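Local coordinates for SIR4-interacting protein SIF2 (Saccharomyces cerevisiae, PDB 1R5M), which acts as a WD-repeat component of the Set3C corepressor complex, antagonizes telomeric silencing in yeast and may recruit SIR4 to other sites, at residues 165-168 with 169-173; 411-414 with 415-418. All coordinates share one frame; numbering follows the deposited sequence.

Contact 1: residues 165-168 with 169-173; sequences ISMD and VENVT
Asp-168 and Val-172 pair across a type I turn with a G1 bulge, which joins the second and third strands of the WD 3 propeller blade. Two backbone bonds define it: Asp-168 N to Val-172 O, 3.1 Å (158°), and Asn-171 N to Asp-168 O, 2.9 Å. Asn-171 supplies the positive phi (67°) of the bulge position.

The carboxylate holds the turn from within. Asp-168 CG sits between the backbone N and the carbonyl carbon (chi1 60°), bringing Asp-168 OD1 over the loop to accept Val-172 N at 3.0 Å, from well above the carboxylate plane, and more weakly Glu-170 N at 2.8 Å. Asp-168 OD2 lies 3.3 Å from Val-172 CB and bonds His-148, which also bonds Ser-166, itself linked to Trp-176: the Asp-His-Ser-Trp network of WD repeats. An asparagine replacing Asp-168 would probably leave either the His-148 N-H or the N-H groups of Val-172 and Glu-170 facing a donor.

Van der Waals contacts line the other face, where Met-167 and Thr-173 form a non-hydrogen-bonded antiparallel pair: Met-167 CG lies 3.2 Å from Thr-173 OG1, and the non-polar contact of Ile-165 CG2 with Thr-173 CG2 is 3.6 Å.

Contact 2: residues 411-414 with 415-418; sequences VAYS and LQEG
Tyr-413 lies against Gln-416 where strand 408-413 turns back toward strand 419-422, a hairpin of the WD 8 blade in the β-propeller. The two backbone runs, 411-414 and 415-418, are nearly reversed (167° between their end-to-end directions), yet no direct hydrogen bond links these two runs.

The ring of Tyr-413 organises one side of the turn. Gln-416 runs alongside it, its CG 3.6 Å from Tyr-413 CB, and its extended chain then carries NE2 over the ring centre, 3.3 Å above the plane. Ring and amide planes stand 69° apart, so the amide is not stacked flat; the nitrogen is presented to the π face, consistent with an amino-aromatic contact. That same NE2 makes a weak hydrogen bond to Asp-393. Elsewhere on the ring, Tyr-413 CD1 comes within 3.2 Å of Glu-417 O, an oblique approach, while Gly-418 CA sits at the edge.

Ser-414 and Leu-415 form the bend itself. The base of the Leu-415 side chain brushes its neighbour, Leu-415 CG lying 3.6 Å from Ser-414 OG, while the CB bond leads away and Lys-66 touches the chain. Asp-395 fixes this bend from outside: OD1 bonds Ser-414 OG, while OD2 takes both Leu-415 N and Gln-416 N, gripping two successive amides.

A water links the end of strand 408-413 to the loop. Gln-416 O, which Asn-47 also bonds, is 2.8 Å from this water, and the water accepts from Tyr-413 N at 2.9 Å.

How the contacts relate
Contacts 1 and 2 occupy equivalent places in two blades, each being the turn between the second and third strands of a curated WD repeat, the third and the eighth. Their centres are 25 Å apart and their nearest atoms about 16 Å, so they do not touch; their centres lie about 15 and 17 Å from the centre of the chain. Both turns are braced by an aspartate, but in contact 1 it belongs to the hairpin, whereas in contact 2 it reaches in from before strand 397-402. Contact 2 also sits near the ring closure, because strand 419-422 pairs with the N-terminal strand 37-44. No ligand or active site links the two.

Contact 1: residues 165-168 with 169-173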
# COMPACT_ATOMS: atom_id res chain seq x y z
N ILE A 165 2.81 7.19 11.77
CA ILE A 165 1.47 6.91 12.27
C ILE A 165 1.33 5.42 12.03
O ILE A 165 1.66 4.94 10.95
CB ILE A 165 0.37 7.60 11.47
CG1 ILE A 165 0.53 9.11 11.54
CG2 ILE A 165 -1.00 7.18 12.00
CD1 ILE A 165 -0.23 9.82 10.45
N SER A 166 0.88 4.68 13.04
CA SER A 166 0.69 3.25 12.88
C SER A 166 -0.72 2.91 13.32
O SER A 166 -1.25 3.52 14.25
CB SER A 166 1.71 2.46 13.70
OG SER A 166 1.65 2.80 15.07
N MET A 167 -1.34 1.95 12.65
CA MET A 167 -2.69 1.54 13.01
C MET A 167 -2.78 0.03 12.94
O MET A 167 -2.19 -0.60 12.06
CB MET A 167 -3.72 2.16 12.06
CG MET A 167 -5.16 1.89 12.48
SD MET A 167 -6.37 2.83 11.52
CE MET A 167 -6.20 2.00 9.98
N ASP A 168 -3.50 -0.56 13.89
CA ASP A 168 -3.67 -2.00 13.91
C ASP A 168 -5.09 -2.39 13.50
O ASP A 168 -5.93 -1.52 13.23
CB ASP A 168 -3.31 -2.60 15.28
CG ASP A 168 -4.17 -2.07 16.42
OD1 ASP A 168 -5.40 -1.90 16.25
OD2 ASP A 168 -3.61 -1.84 17.52
N VAL A 169 -5.35 -3.69 13.44
CA VAL A 169 -6.66 -4.20 13.03
C VAL A 169 -7.82 -3.76 13.91
O VAL A 169 -8.96 -3.71 13.45
CB VAL A 169 -6.66 -5.74 12.95
CG1 VAL A 169 -5.70 -6.22 11.88
CG2 VAL A 169 -6.30 -6.33 14.29
N GLU A 170 -7.54 -3.44 15.17
CA GLU A 170 -8.59 -3.00 16.08
C GLU A 170 -8.76 -1.49 15.99
O GLU A 170 -9.46 -0.88 16.79
CB GLU A 170 -8.24 -3.41 17.52
CG GLU A 170 -8.17 -4.91 17.74
CD GLU A 170 -9.45 -5.62 17.33
OE1 GLU A 170 -10.54 -5.15 17.71
OE2 GLU A 170 -9.37 -6.66 16.63
N ASN A 171 -8.10 -0.91 14.99
CA ASN A 171 -8.13 0.52 14.74
C ASN A 171 -7.48 1.40 15.79
O ASN A 171 -7.73 2.60 15.84
CB ASN A 171 -9.56 0.99 14.47
CG ASN A 171 -10.03 0.59 13.09
OD1 ASN A 171 -9.43 0.96 12.08
ND2 ASN A 171 -11.11 -0.18 13.04
N VAL A 172 -6.64 0.81 16.63
CA VAL A 172 -5.93 1.61 17.61
C VAL A 172 -4.89 2.29 16.72
O VAL A 172 -4.17 1.62 15.98
CB VAL A 172 -5.23 0.75 18.67
CG1 VAL A 172 -4.32 1.61 19.53
CG2 VAL A 172 -6.27 0.07 19.54
N THR A 173 -4.84 3.62 16.78
CA THR A 173 -3.91 4.38 15.96
C THR A 173 -2.97 5.17 16.84
O THR A 173 -3.39 5.84 17.78
CB THR A 173 -4.69 5.32 15.03
OG1 THR A 173 -5.63 4.56 14.27
CG2 THR A 173 -3.75 6.04 14.08

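Contact 2: residues 411-414 with 415-418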
# COMPACT_ATOMS: atom_id res chain seq x y z
N VAL A 411 6.05 -10.55 -6.09
CA VAL A 411 4.74 -11.16 -5.93
C VAL A 411 4.71 -12.05 -4.69
O VAL A 411 5.52 -12.97 -4.54
CB VAL A 411 4.38 -12.02 -7.17
CG1 VAL A 411 2.99 -12.58 -7.04
CG2 VAL A 411 4.50 -11.17 -8.43
N ALA A 412 3.77 -11.77 -3.79
CA ALA A 412 3.63 -12.55 -2.57
C ALA A 412 2.43 -13.48 -2.65
O ALA A 412 1.28 -13.03 -2.70
CB ALA A 412 3.48 -11.60 -1.37
N TYR A 413 2.69 -14.78 -2.69
CA TYR A 413 1.62 -15.77 -2.73
C TYR A 413 1.25 -16.12 -1.30
O TYR A 413 2.08 -16.00 -0.39
CB TYR A 413 2.06 -17.04 -3.48
CG TYR A 413 2.22 -16.86 -4.97
CD1 TYR A 413 3.45 -16.49 -5.52
CD2 TYR A 413 1.14 -17.05 -5.83
CE1 TYR A 413 3.60 -16.33 -6.90
CE2 TYR A 413 1.28 -16.88 -7.21
CZ TYR A 413 2.51 -16.52 -7.73
OH TYR A 413 2.65 -16.36 -9.10
N SER A 414 0.02 -16.57 -1.08
CA SER A 414 -0.43 -16.88 0.27
C SER A 414 0.32 -18.03 0.93
O SER A 414 0.66 -17.95 2.11
CB SER A 414 -1.93 -17.20 0.27
OG SER A 414 -2.21 -18.46 -0.31
N LEU A 415 0.61 -19.08 0.16
CA LEU A 415 1.29 -20.25 0.71
C LEU A 415 2.62 -20.63 0.07
O LEU A 415 3.58 -20.95 0.77
CB LEU A 415 0.34 -21.45 0.65
CG LEU A 415 -0.93 -21.30 1.49
CD1 LEU A 415 -1.94 -22.37 1.11
CD2 LEU A 415 -0.58 -21.38 2.96
N GLN A 416 2.68 -20.60 -1.26
CA GLN A 416 3.91 -20.98 -1.94
C GLN A 416 4.98 -19.90 -1.95
O GLN A 416 4.82 -18.83 -1.37
CB GLN A 416 3.62 -21.43 -3.38
CG GLN A 416 3.08 -20.35 -4.30
CD GLN A 416 2.90 -20.84 -5.72
OE1 GLN A 416 2.73 -22.04 -5.96
NE2 GLN A 416 2.91 -19.92 -6.68
N GLU A 417 6.09 -20.21 -2.61
CA GLU A 417 7.22 -19.30 -2.68
C GLU A 417 6.89 -18.00 -3.39
O GLU A 417 6.08 -17.97 -4.32
CB GLU A 417 8.39 -19.99 -3.39
CG GLU A 417 8.91 -21.20 -2.63
CD GLU A 417 9.95 -21.97 -3.40
OE1 GLU A 417 9.66 -22.37 -4.55
OE2 GLU A 417 11.06 -22.18 -2.87
N GLY A 418 7.52 -16.92 -2.93
CA GLY A 418 7.31 -15.62 -3.55
C GLY A 418 8.05 -15.62 -4.88
O GLY A 418 8.85 -16.51 -5.16
O HOH W 1 4.89 -15.99 -1.24